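Local structure of catalase (Bacillus pumilus, 4QON) at residues A[95-100]-A[110-115]; A[57-62]-A[102-107]. The protein probably catalyses the disproportionation of hydrogen peroxide to water and dioxygen at a buried heme, as expected of a heme catalase. All coordinates share one frame; numbering follows the deposited sequence. Where two conformers were deposited one is given.

Four segments alternate along the chain in the order 57-62, 95-100, 102-107 and 110-115, so interactions 1 and 2 interlock, their centres about 8 Å apart. Interaction 1 pairs strand 88-96 with strand 113-120 across the loop that joins them; interaction 2 packs that same loop against the start of strand 60-69, the neighbour of 88-96 on its other side in the antiparallel sheet. The two contacts meet where S96 OG is hydrogen-bonded to H57 ND1. Both reach the heme and the catechol of chain G, interaction 1 through V98, P111 and G113, interaction 2 through H57, so together they probably form part of the distal wall of the heme pocket.

Interaction 1: residues A[95-100]-A[110-115]; sequences FSTVIH and DPRGFA. With CAQ (catechol), chain G; CAQ (catechol), chain H; HEM (protoporphyrin IX containing Fe), chain E.
F95 and F114 meet edge to face where strands 88-96 and 113-120 of the catalase beta-barrel sheet pair antiparallel. This end is tightly packed: F95 CE1 lies over the centre of the F114 ring, 3.8 Å from F114 CE2, with the planes at 81°, and W259 touches both rings. The next pair is hydrogen-bonded, G113 N giving to S96 O at 2.9 Å and S96 N to G113 O at 3.2 Å. Because G113 carries no side chain, S96 OG can sit 3.5 Å from G113 CA and is hydrogen-bonded to H57 ND1. Farther on, T97 CG2 rests over one face of the R112 guanidinium, whose NH1 turns back to D110 O.

Beyond S96 the strand pairing gives way to a less regular end, still buried, where two catechols and a water join the packing. V98 CG2 touches P111 O, while V98 CG1, anti to its backbone nitrogen (chi1 180°), reaches the catechol of chain G. A valine and an aspartate here are consistent with the access channel to the heme in this family. The D110 carboxylate joins the two segments: OD1 accepts from O4 of the catechol of chain H, OD2 from a water that takes the H100 N-H. V98 N and I99 N approach D110 OD2 from the same face of the carboxylate plane, each at 3.0 Å, that from I99 N nearly straight at 168°.

Interaction 2: residues A[57-62]-A[102-107]; sequences HARGAG and KGSPET. With HEM (protoporphyrin IX containing Fe), chain E; CAQ (catechol), chain G.
The carbonyl oxygen of S104 is gripped side-on by R59, which donates from NE at 2.9 Å and from NH2 at 3.1 Å. The NE bond lies in the carbonyl plane, whereas NH2 stands 47° above it, and both nitrogens keep the oxygen within the plane of the guanidinium. Bends at chi2 (68°) and chi3 (94°) fold the arginine chain so that this edge faces the loop. In one of its two conformers G103 lies over one face of the flat group, with E106 CD over the other. E106 OE2 is 4.3 Å from R59 NE, beyond a salt bridge and well out of the guanidinium plane, so probably only its charge is felt; its hydrogen bonds go to Y191 and T244. N157 of the second subunit also packs on R59, placing this loop beside the subunit interface.

Two residues before R59, H57 lays a face of its imidazole over HEM C2D and shares a hydrogen bond of 2.8 Å between H57 NE2 and O4 of the catechol of chain G. This placement fits the distal histidine of the heme catalase pocket.

Interaction 1: residues A[95-100]-A[110-115]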
ATOM      1  N   PHE A  95      24.759  -9.923  -0.984  1.00 16.37           N
ATOM      2  CA  PHE A  95      24.922 -11.175  -1.589  1.00 17.33           C
ATOM      3  C   PHE A  95      23.681 -11.982  -1.352  1.00 16.81           C
ATOM      4  O   PHE A  95      22.982 -11.759  -0.326  1.00 17.66           O
ATOM      5  CB  PHE A  95      26.120 -11.967  -0.953  1.00 18.67           C
ATOM      6  CG  PHE A  95      27.484 -11.280  -1.087  1.00 19.64           C
ATOM      7  CD1 PHE A  95      28.184 -11.240  -2.290  1.00 19.41           C
ATOM      8  CD2 PHE A  95      28.122 -10.760   0.060  1.00 19.82           C
ATOM      9  CE1 PHE A  95      29.426 -10.630  -2.365  1.00 20.35           C
ATOM     10  CE2 PHE A  95      29.349 -10.125  -0.038  1.00 20.42           C
ATOM     11  CZ  PHE A  95      29.999 -10.068  -1.236  1.00 20.12           C
ATOM     12  N   SER A  96      23.349 -12.899  -2.259  1.00 16.38           N
ATOM     13  CA  SER A  96      22.066 -13.612  -2.158  1.00 16.62           C
ATOM     14  C   SER A  96      22.022 -14.943  -2.902  1.00 17.31           C
ATOM     15  O   SER A  96      22.852 -15.180  -3.818  1.00 16.61           O
ATOM     16  CB  SER A  96      21.007 -12.663  -2.690  1.00 16.40           C
ATOM     17  OG  SER A  96      21.291 -12.204  -4.011  1.00 16.46           O
ATOM     18  N   THR A  97      21.011 -15.778  -2.581  1.00 17.22           N
ATOM     19  CA  THR A  97      20.561 -16.813  -3.488  1.00 17.73           C
ATOM     20  C   THR A  97      19.557 -16.239  -4.469  1.00 18.66           C
ATOM     21  O   THR A  97      19.402 -14.997  -4.530  1.00 19.59           O
ATOM     22  CB  THR A  97      20.057 -18.049  -2.708  1.00 18.01           C
ATOM     23  OG1 THR A  97      18.909 -17.742  -1.958  1.00 17.89           O
ATOM     24  CG2 THR A  97      21.151 -18.567  -1.705  1.00 18.33           C
ATOM     25  N   VAL A  98      18.817 -17.069  -5.182  1.00 18.52           N
ATOM     26  CA  VAL A  98      17.869 -16.526  -6.166  1.00 18.02           C
ATOM     27  C   VAL A  98      16.394 -16.903  -5.998  1.00 17.68           C
ATOM     28  O   VAL A  98      15.530 -16.016  -5.967  1.00 16.88           O
ATOM     29  CB  VAL A  98      18.301 -16.902  -7.572  1.00 18.74           C
ATOM     30  CG1 VAL A  98      17.302 -16.334  -8.568  1.00 18.79           C
ATOM     31  CG2 VAL A  98      19.684 -16.358  -7.844  1.00 18.83           C
ATOM     32  N   ILE A  99      16.074 -18.193  -6.010  1.00 17.87           N
ATOM     33  CA  ILE A  99      14.753 -18.645  -6.287  1.00 18.06           C
ATOM     34  C   ILE A  99      13.856 -18.801  -5.041  1.00 18.64           C
ATOM     35  O   ILE A  99      12.713 -18.355  -5.060  1.00 18.37           O
ATOM     36  CB  ILE A  99      14.762 -19.947  -7.045  1.00 18.83           C
ATOM     37  CG1 ILE A  99      15.268 -19.691  -8.482  1.00 19.03           C
ATOM     38  CG2 ILE A  99      13.399 -20.594  -7.050  1.00 18.15           C
ATOM     39  CD1 ILE A  99      14.376 -18.806  -9.368  1.00 18.69           C
ATOM     40  N   HIS A 100      14.380 -19.368  -3.965  1.00 18.77           N
ATOM     41  CA  HIS A 100      13.510 -19.596  -2.784  1.00 19.41           C
ATOM     42  C   HIS A 100      13.343 -18.373  -1.907  1.00 19.24           C
ATOM     43  O   HIS A 100      14.092 -17.368  -2.053  1.00 17.55           O
ATOM     44  CB  HIS A 100      13.956 -20.813  -2.042  1.00 19.66           C
ATOM     45  CG  HIS A 100      13.772 -22.055  -2.846  1.00 21.12           C
ATOM     46  ND1 HIS A 100      12.618 -22.817  -2.806  1.00 22.04           N
ATOM     47  CD2 HIS A 100      14.564 -22.615  -3.786  1.00 20.99           C
ATOM     48  CE1 HIS A 100      12.744 -23.845  -3.618  1.00 20.76           C
ATOM     49  NE2 HIS A 100      13.907 -23.731  -4.244  1.00 22.92           N
ATOM     50  N   ASP A 110      21.924 -22.684  -7.158  1.00 24.75           N
ATOM     51  CA  ASP A 110      21.397 -21.355  -7.572  1.00 24.46           C
ATOM     52  C   ASP A 110      22.627 -20.515  -7.986  1.00 22.95           C
ATOM     53  O   ASP A 110      23.661 -20.568  -7.331  1.00 22.97           O
ATOM     54  CB  ASP A 110      20.642 -20.672  -6.393  1.00 24.41           C
ATOM     55  CG  ASP A 110      19.105 -20.482  -6.636  1.00 26.01           C
ATOM     56  OD1 ASP A 110      18.574 -20.800  -7.749  1.00 26.61           O
ATOM     57  OD2 ASP A 110      18.414 -19.967  -5.697  1.00 25.01           O
ATOM     58  N   PRO A 111      22.467 -19.632  -8.990  1.00 23.12           N
ATOM     59  CA  PRO A 111      23.387 -18.489  -9.032  1.00 21.72           C
ATOM     60  C   PRO A 111      23.382 -17.763  -7.689  1.00 21.78           C
ATOM     61  O   PRO A 111      22.422 -17.921  -6.921  1.00 23.16           O
ATOM     62  CB  PRO A 111      22.798 -17.609 -10.157  1.00 21.40           C
ATOM     63  CG  PRO A 111      21.927 -18.547 -10.909  1.00 21.54           C
ATOM     64  CD  PRO A 111      21.329 -19.431  -9.904  1.00 21.27           C
ATOM     65  N   ARG A 112      24.409 -16.956  -7.439  1.00 21.53           N
ATOM     66  CA  ARG A 112      24.441 -16.096  -6.285  1.00 21.17           C
ATOM     67  C   ARG A 112      24.513 -14.636  -6.780  1.00 20.10           C
ATOM     68  O   ARG A 112      25.285 -14.315  -7.670  1.00 19.70           O
ATOM     69  CB  ARG A 112      25.659 -16.414  -5.392  1.00 22.16           C
ATOM     70  CG  ARG A 112      25.365 -17.321  -4.207  1.00 22.39           C
ATOM     71  CD  ARG A 112      24.745 -18.647  -4.588  1.00 22.54           C
ATOM     72  NE  ARG A 112      24.520 -19.476  -3.402  1.00 22.31           N
ATOM     73  CZ  ARG A 112      24.012 -20.711  -3.417  1.00 22.30           C
ATOM     74  NH1 ARG A 112      23.622 -21.259  -4.560  1.00 22.14           N
ATOM     75  NH2 ARG A 112      23.868 -21.373  -2.267  1.00 21.52           N
ATOM     76  N   GLY A 113      23.692 -13.790  -6.175  1.00 18.59           N
ATOM     77  CA  GLY A 113      23.807 -12.368  -6.393  1.00 17.93           C
ATOM     78  C   GLY A 113      24.949 -11.717  -5.709  1.00 17.74           C
ATOM     79  O   GLY A 113      25.393 -12.168  -4.644  1.00 18.22           O
ATOM     80  N   PHE A 114      25.453 -10.662  -6.348  1.00 18.61           N
ATOM     81  CA  PHE A 114      26.689  -9.997  -6.009  1.00 19.72           C
ATOM     82  C   PHE A 114      26.438  -8.534  -6.420  1.00 19.26           C
ATOM     83  O   PHE A 114      26.842  -8.109  -7.487  1.00 19.33           O
ATOM     84  CB  PHE A 114      27.856 -10.625  -6.813  1.00 21.13           C
ATOM     85  CG  PHE A 114      29.234 -10.324  -6.262  1.00 22.57           C
ATOM     86  CD1 PHE A 114      29.628  -9.022  -5.933  1.00 22.47           C
ATOM     87  CD2 PHE A 114      30.167 -11.351  -6.084  1.00 22.44           C
ATOM     88  CE1 PHE A 114      30.896  -8.765  -5.426  1.00 23.61           C
ATOM     89  CE2 PHE A 114      31.420 -11.094  -5.577  1.00 23.18           C
ATOM     90  CZ  PHE A 114      31.792  -9.810  -5.245  1.00 22.98           C
ATOM     91  N   ALA A 115      25.729  -7.793  -5.572  1.00 18.16           N
ATOM     92  CA  ALA A 115      25.317  -6.465  -5.885  1.00 17.40           C
ATOM     93  C   ALA A 115      26.177  -5.461  -5.130  1.00 16.58           C
ATOM     94  O   ALA A 115      26.182  -5.476  -3.935  1.00 16.58           O
ATOM     95  CB  ALA A 115      23.832  -6.335  -5.532  1.00 16.53           C
TER
HETATM   96  C1  CAQ G 503      16.819 -16.190 -12.095  1.00 27.72           C
HETATM   97  C2  CAQ G 503      16.573 -14.874 -11.788  1.00 27.63           C
HETATM   98  C3  CAQ G 503      17.606 -14.051 -11.396  1.00 27.24           C
HETATM   99  O3  CAQ G 503      17.436 -12.732 -11.102  1.00 28.46           O
HETATM  100  C4  CAQ G 503      18.974 -14.621 -11.319  1.00 26.90           C
HETATM  101  O4  CAQ G 503      19.945 -13.775 -10.976  1.00 25.89           O
HETATM  102  C5  CAQ G 503      19.217 -15.942 -11.660  1.00 27.26           C
HETATM  103  C6  CAQ G 503      18.120 -16.712 -12.028  1.00 28.83           C
HETATM  104  C1  CAQ H 504      18.216 -25.247 -11.853  1.00 43.77           C
HETATM  105  C2  CAQ H 504      18.248 -24.936 -10.508  1.00 42.11           C
HETATM  106  C3  CAQ H 504      18.340 -23.602 -10.125  1.00 42.16           C
HETATM  107  O3  CAQ H 504      18.345 -23.211  -8.843  1.00 41.53           O
HETATM  108  C4  CAQ H 504      18.411 -22.533 -11.124  1.00 42.16           C
HETATM  109  O4  CAQ H 504      18.504 -21.243 -10.657  1.00 43.48           O
HETATM  110  C5  CAQ H 504      18.384 -22.886 -12.475  1.00 41.76           C
HETATM  111  C6  CAQ H 504      18.287 -24.239 -12.831  1.00 42.94           C
HETATM  112  CHA HEM E 501      17.109  -8.658  -7.941  0.50 14.44           C
HETATM  113  CHB HEM E 501      14.707  -8.454 -12.093  0.50 14.32           C
HETATM  114  CHC HEM E 501      18.528 -10.442 -14.417  0.50 15.25           C
HETATM  115  CHD HEM E 501      21.122 -10.025 -10.331  0.50 15.39           C
HETATM  116  C1A HEM E 501      16.132  -8.445  -8.873  0.50 14.15           C
HETATM  117  C2A HEM E 501      14.815  -7.931  -8.572  0.50 13.55           C
HETATM  118  C3A HEM E 501      14.148  -7.881  -9.752  0.50 13.77           C
HETATM  119  C4A HEM E 501      15.043  -8.345 -10.769  0.50 14.39           C
HETATM  120  CMA HEM E 501      12.737  -7.359  -9.969  0.50 13.54           C
HETATM  121  CAA HEM E 501      14.299  -7.503  -7.205  0.50 12.93           C
HETATM  122  CBA HEM E 501      14.926  -6.130  -6.857  0.50 12.68           C
HETATM  123  CGA HEM E 501      14.379  -5.481  -5.585  0.50 12.44           C
HETATM  124  O1A HEM E 501      15.032  -4.550  -4.992  0.50 12.06           O
HETATM  125  O2A HEM E 501      13.267  -5.845  -5.147  0.50 11.80           O
HETATM  126  C1B HEM E 501      15.576  -9.001 -13.043  0.50 14.91           C
HETATM  127  C2B HEM E 501      15.194  -9.154 -14.424  0.50 14.93           C
HETATM  128  C3B HEM E 501      16.226  -9.714 -15.068  0.50 15.03           C
HETATM  129  C4B HEM E 501      17.306  -9.881 -14.075  0.50 15.17           C
HETATM  130  CMB HEM E 501      13.895  -8.802 -15.098  0.50 14.79           C
HETATM  131  CAB HEM E 501      16.298 -10.048 -16.508  0.50 15.51           C
HETATM  132  CBB HEM E 501      15.285  -9.710 -17.295  0.50 15.73           C
HETATM  133  C1C HEM E 501      19.582 -10.463 -13.524  0.50 15.48           C
HETATM  134  C2C HEM E 501      20.927 -10.614 -13.861  0.50 15.56           C
HETATM  135  C3C HEM E 501      21.645 -10.506 -12.689  0.50 15.56           C
HETATM  136  C4C HEM E 501      20.773 -10.245 -11.632  0.50 15.57           C
HETATM  137  CMC HEM E 501      21.534 -10.862 -15.218  0.50 15.59           C
HETATM  138  CAC HEM E 501      23.087 -10.456 -12.591  0.50 15.51           C
HETATM  139  CBC HEM E 501      23.675  -9.984 -13.681  0.50 15.69           C
HETATM  140  C1D HEM E 501      20.202  -9.659  -9.361  0.50 14.98           C
HETATM  141  C2D HEM E 501      20.606  -9.470  -7.977  0.50 14.80           C
HETATM  142  C3D HEM E 501      19.486  -9.113  -7.305  0.50 14.60           C
HETATM  143  C4D HEM E 501      18.398  -9.044  -8.291  0.50 14.69           C
HETATM  144  CMD HEM E 501      22.004  -9.698  -7.442  0.50 14.88           C
HETATM  145  CAD HEM E 501      19.389  -8.806  -5.835  0.50 14.45           C
HETATM  146  CBD HEM E 501      19.819  -7.355  -5.554  0.50 14.27           C
HETATM  147  CGD HEM E 501      19.743  -7.158  -4.050  0.50 14.17           C
HETATM  148  O1D HEM E 501      20.656  -7.633  -3.333  0.50 14.20           O
HETATM  149  O2D HEM E 501      18.767  -6.565  -3.541  0.50 13.62           O
HETATM  150  NA  HEM E 501      16.266  -8.693 -10.227  0.50 14.43           N
HETATM  151  NB  HEM E 501      16.856  -9.434 -12.904  0.50 15.02           N
HETATM  152  NC  HEM E 501      19.528 -10.173 -12.192  0.50 15.64           N
HETATM  153  ND  HEM E 501      18.897  -9.345  -9.505  0.50 15.25           N
HETATM  154 FE   HEM E 501      17.945  -9.423 -11.111  0.50 16.04          FE
HETATM  155  O   HOH W   1      16.985 -20.554  -3.477  1.00 17.71           O

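Interaction 2: residues A[57-62]-A[102-107]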
ATOM      1  N   HIS A  57      15.844 -13.384  -5.478  1.00 16.21           N
ATOM      2  CA  HIS A  57      16.993 -13.013  -4.592  1.00 16.73           C
ATOM      3  C   HIS A  57      16.549 -12.551  -3.193  1.00 16.56           C
ATOM      4  O   HIS A  57      17.164 -11.659  -2.584  1.00 17.99           O
ATOM      5  CB  HIS A  57      17.901 -11.939  -5.161  1.00 16.87           C
ATOM      6  CG  HIS A  57      18.644 -12.331  -6.414  1.00 17.03           C
ATOM      7  ND1 HIS A  57      19.993 -12.612  -6.414  1.00 17.72           N
ATOM      8  CD2 HIS A  57      18.236 -12.471  -7.690  1.00 17.35           C
ATOM      9  CE1 HIS A  57      20.385 -12.911  -7.642  1.00 18.12           C
ATOM     10  NE2 HIS A  57      19.346 -12.790  -8.450  1.00 18.26           N
ATOM     11  N   ALA A  58      15.515 -13.190  -2.685  1.00 16.84           N
ATOM     12  CA  ALA A  58      14.875 -12.801  -1.421  1.00 16.71           C
ATOM     13  C   ALA A  58      15.769 -13.109  -0.220  1.00 17.61           C
ATOM     14  O   ALA A  58      15.771 -12.365   0.759  1.00 18.56           O
ATOM     15  CB  ALA A  58      13.528 -13.472  -1.287  1.00 16.86           C
ATOM     16  N   ARG A  59      16.533 -14.216  -0.290  1.00 17.50           N
ATOM     17  CA  ARG A  59      17.485 -14.616   0.753  1.00 17.34           C
ATOM     18  C   ARG A  59      18.837 -13.986   0.451  1.00 17.30           C
ATOM     19  O   ARG A  59      19.399 -14.186  -0.626  1.00 16.07           O
ATOM     20  CB  ARG A  59      17.590 -16.148   0.900  1.00 17.56           C
ATOM     21  CG  ARG A  59      18.850 -16.625   1.625  1.00 17.87           C
ATOM     22  CD  ARG A  59      18.866 -16.253   3.089  1.00 17.71           C
ATOM     23  NE  ARG A  59      18.338 -17.340   3.902  1.00 17.59           N
ATOM     24  CZ  ARG A  59      18.263 -17.323   5.221  1.00 17.76           C
ATOM     25  NH1 ARG A  59      18.645 -16.248   5.926  1.00 18.70           N
ATOM     26  NH2 ARG A  59      17.789 -18.393   5.859  1.00 17.58           N
ATOM     27  N   GLY A  60      19.329 -13.211   1.425  1.00 17.68           N
ATOM     28  CA  GLY A  60      20.650 -12.570   1.286  1.00 17.19           C
ATOM     29  C   GLY A  60      21.162 -11.896   2.525  1.00 16.86           C
ATOM     30  O   GLY A  60      20.516 -11.925   3.589  1.00 15.80           O
ATOM     31  N   ALA A  61      22.387 -11.355   2.390  1.00 17.24           N
ATOM     32  CA  ALA A  61      23.115 -10.725   3.469  1.00 17.15           C
ATOM     33  C   ALA A  61      23.942  -9.558   2.930  1.00 17.43           C
ATOM     34  O   ALA A  61      24.522  -9.623   1.849  1.00 17.64           O
ATOM     35  CB  ALA A  61      24.008 -11.717   4.179  1.00 17.17           C
ATOM     36  N   GLY A  62      24.044  -8.555   3.757  1.00 17.95           N
ATOM     37  CA  GLY A  62      24.749  -7.331   3.391  1.00 18.22           C
ATOM     38  C   GLY A  62      25.972  -6.958   4.227  1.00 17.59           C
ATOM     39  O   GLY A  62      26.083  -7.287   5.404  1.00 18.30           O
ATOM     40  N   LYS A 102      12.745 -15.749   1.569  0.50 20.09           N
ATOM     41  CA  LYS A 102      13.425 -15.410   2.810  0.50 20.37           C
ATOM     42  C   LYS A 102      13.327 -16.640   3.689  0.50 20.20           C
ATOM     43  O   LYS A 102      12.330 -17.345   3.706  0.50 20.02           O
ATOM     44  CB  LYS A 102      12.745 -14.238   3.510  0.50 21.07           C
ATOM     45  CG  LYS A 102      13.123 -12.853   3.029  0.50 22.46           C
ATOM     46  CD  LYS A 102      12.338 -11.832   3.862  0.50 23.06           C
ATOM     47  CE  LYS A 102      12.907 -11.659   5.260  0.50 24.65           C
ATOM     48  NZ  LYS A 102      14.189 -10.915   5.250  0.50 25.56           N
ATOM     49  N   GLY A 103      14.360 -16.913   4.453  0.50 20.52           N
ATOM     50  CA  GLY A 103      14.296 -18.009   5.362  0.50 20.45           C
ATOM     51  C   GLY A 103      14.809 -19.304   4.740  0.50 20.68           C
ATOM     52  O   GLY A 103      15.099 -20.231   5.478  0.50 19.76           O
ATOM     53  N   SER A 104      14.941 -19.369   3.410  1.00 20.58           N
ATOM     54  CA  SER A 104      15.349 -20.623   2.741  1.00 21.64           C
ATOM     55  C   SER A 104      16.828 -20.919   2.923  1.00 21.17           C
ATOM     56  O   SER A 104      17.633 -20.028   3.203  1.00 21.44           O
ATOM     57  CB  SER A 104      14.952 -20.583   1.258  1.00 22.25           C
ATOM     58  OG  SER A 104      15.682 -19.590   0.545  1.00 23.14           O
ATOM     59  N   PRO A 105      17.224 -22.197   2.783  1.00 21.88           N
ATOM     60  CA  PRO A 105      18.642 -22.524   3.027  1.00 22.00           C
ATOM     61  C   PRO A 105      19.655 -21.913   2.029  1.00 22.53           C
ATOM     62  O   PRO A 105      19.332 -21.742   0.856  1.00 23.65           O
ATOM     63  CB  PRO A 105      18.643 -24.066   2.949  1.00 22.14           C
ATOM     64  CG  PRO A 105      17.245 -24.452   3.243  1.00 21.83           C
ATOM     65  CD  PRO A 105      16.426 -23.415   2.538  1.00 21.35           C
ATOM     66  N   GLU A 106      20.887 -21.615   2.483  1.00 21.80           N
ATOM     67  CA  GLU A 106      21.933 -21.113   1.601  1.00 21.89           C
ATOM     68  C   GLU A 106      22.825 -22.246   1.023  1.00 22.71           C
ATOM     69  O   GLU A 106      23.884 -22.005   0.422  1.00 23.25           O
ATOM     70  CB  GLU A 106      22.755 -20.027   2.310  1.00 21.06           C
ATOM     71  CG  GLU A 106      21.968 -18.783   2.619  1.00 20.59           C
ATOM     72  CD  GLU A 106      22.664 -17.829   3.567  1.00 20.22           C
ATOM     73  OE1 GLU A 106      23.215 -18.279   4.584  1.00 19.87           O
ATOM     74  OE2 GLU A 106      22.585 -16.588   3.343  1.00 21.11           O
ATOM     75  N   THR A 107      22.332 -23.472   1.161  1.00 22.05           N
ATOM     76  CA  THR A 107      22.976 -24.678   0.630  1.00 23.81           C
ATOM     77  C   THR A 107      22.317 -25.228  -0.640  1.00 23.63           C
ATOM     78  O   THR A 107      22.711 -26.286  -1.139  1.00 25.92           O
ATOM     79  CB  THR A 107      22.915 -25.783   1.722  1.00 24.46           C
ATOM     80  OG1 THR A 107      21.639 -25.738   2.361  1.00 23.56           O
ATOM     81  CG2 THR A 107      23.975 -25.565   2.761  1.00 24.70           C
TER
HETATM   82  CHA HEM E 501      17.109  -8.658  -7.941  0.50 14.44           C
HETATM   83  CHB HEM E 501      14.707  -8.454 -12.093  0.50 14.32           C
HETATM   84  CHC HEM E 501      18.528 -10.442 -14.417  0.50 15.25           C
HETATM   85  CHD HEM E 501      21.122 -10.025 -10.331  0.50 15.39           C
HETATM   86  C1A HEM E 501      16.132  -8.445  -8.873  0.50 14.15           C
HETATM   87  C2A HEM E 501      14.815  -7.931  -8.572  0.50 13.55           C
HETATM   88  C3A HEM E 501      14.148  -7.881  -9.752  0.50 13.77           C
HETATM   89  C4A HEM E 501      15.043  -8.345 -10.769  0.50 14.39           C
HETATM   90  CMA HEM E 501      12.737  -7.359  -9.969  0.50 13.54           C
HETATM   91  CAA HEM E 501      14.299  -7.503  -7.205  0.50 12.93           C
HETATM   92  CBA HEM E 501      14.926  -6.130  -6.857  0.50 12.68           C
HETATM   93  CGA HEM E 501      14.379  -5.481  -5.585  0.50 12.44           C
HETATM   94  O1A HEM E 501      15.032  -4.550  -4.992  0.50 12.06           O
HETATM   95  O2A HEM E 501      13.267  -5.845  -5.147  0.50 11.80           O
HETATM   96  C1B HEM E 501      15.576  -9.001 -13.043  0.50 14.91           C
HETATM   97  C2B HEM E 501      15.194  -9.154 -14.424  0.50 14.93           C
HETATM   98  C3B HEM E 501      16.226  -9.714 -15.068  0.50 15.03           C
HETATM   99  C4B HEM E 501      17.306  -9.881 -14.075  0.50 15.17           C
HETATM  100  CMB HEM E 501      13.895  -8.802 -15.098  0.50 14.79           C
HETATM  101  CAB HEM E 501      16.298 -10.048 -16.508  0.50 15.51           C
HETATM  102  CBB HEM E 501      15.285  -9.710 -17.295  0.50 15.73           C
HETATM  103  C1C HEM E 501      19.582 -10.463 -13.524  0.50 15.48           C
HETATM  104  C2C HEM E 501      20.927 -10.614 -13.861  0.50 15.56           C
HETATM  105  C3C HEM E 501      21.645 -10.506 -12.689  0.50 15.56           C
HETATM  106  C4C HEM E 501      20.773 -10.245 -11.632  0.50 15.57           C
HETATM  107  CMC HEM E 501      21.534 -10.862 -15.218  0.50 15.59           C
HETATM  108  CAC HEM E 501      23.087 -10.456 -12.591  0.50 15.51           C
HETATM  109  CBC HEM E 501      23.675  -9.984 -13.681  0.50 15.69           C
HETATM  110  C1D HEM E 501      20.202  -9.659  -9.361  0.50 14.98           C
HETATM  111  C2D HEM E 501      20.606  -9.470  -7.977  0.50 14.80           C
HETATM  112  C3D HEM E 501      19.486  -9.113  -7.305  0.50 14.60           C
HETATM  113  C4D HEM E 501      18.398  -9.044  -8.291  0.50 14.69           C
HETATM  114  CMD HEM E 501      22.004  -9.698  -7.442  0.50 14.88           C
HETATM  115  CAD HEM E 501      19.389  -8.806  -5.835  0.50 14.45           C
HETATM  116  CBD HEM E 501      19.819  -7.355  -5.554  0.50 14.27           C
HETATM  117  CGD HEM E 501      19.743  -7.158  -4.050  0.50 14.17           C
HETATM  118  O1D HEM E 501      20.656  -7.633  -3.333  0.50 14.20           O
HETATM  119  O2D HEM E 501      18.767  -6.565  -3.541  0.50 13.62           O
HETATM  120  NA  HEM E 501      16.266  -8.693 -10.227  0.50 14.43           N
HETATM  121  NB  HEM E 501      16.856  -9.434 -12.904  0.50 15.02           N
HETATM  122  NC  HEM E 501      19.528 -10.173 -12.192  0.50 15.64           N
HETATM  123  ND  HEM E 501      18.897  -9.345  -9.505  0.50 15.25           N
HETATM  124 FE   HEM E 501      17.945  -9.423 -11.111  0.50 16.04          FE
HETATM  125  C1  CAQ G 503      16.819 -16.190 -12.095  1.00 27.72           C
HETATM  126  C2  CAQ G 503      16.573 -14.874 -11.788  1.00 27.63           C
HETATM  127  C3  CAQ G 503      17.606 -14.051 -11.396  1.00 27.24           C
HETATM  128  O3  CAQ G 503      17.436 -12.732 -11.102  1.00 28.46           O
HETATM  129  C4  CAQ G 503      18.974 -14.621 -11.319  1.00 26.90           C
HETATM  130  O4  CAQ G 503      19.945 -13.775 -10.976  1.00 25.89           O
HETATM  131  C5  CAQ G 503      19.217 -15.942 -11.660  1.00 27.26           C
HETATM  132  C6  CAQ G 503      18.120 -16.712 -12.028  1.00 28.83           C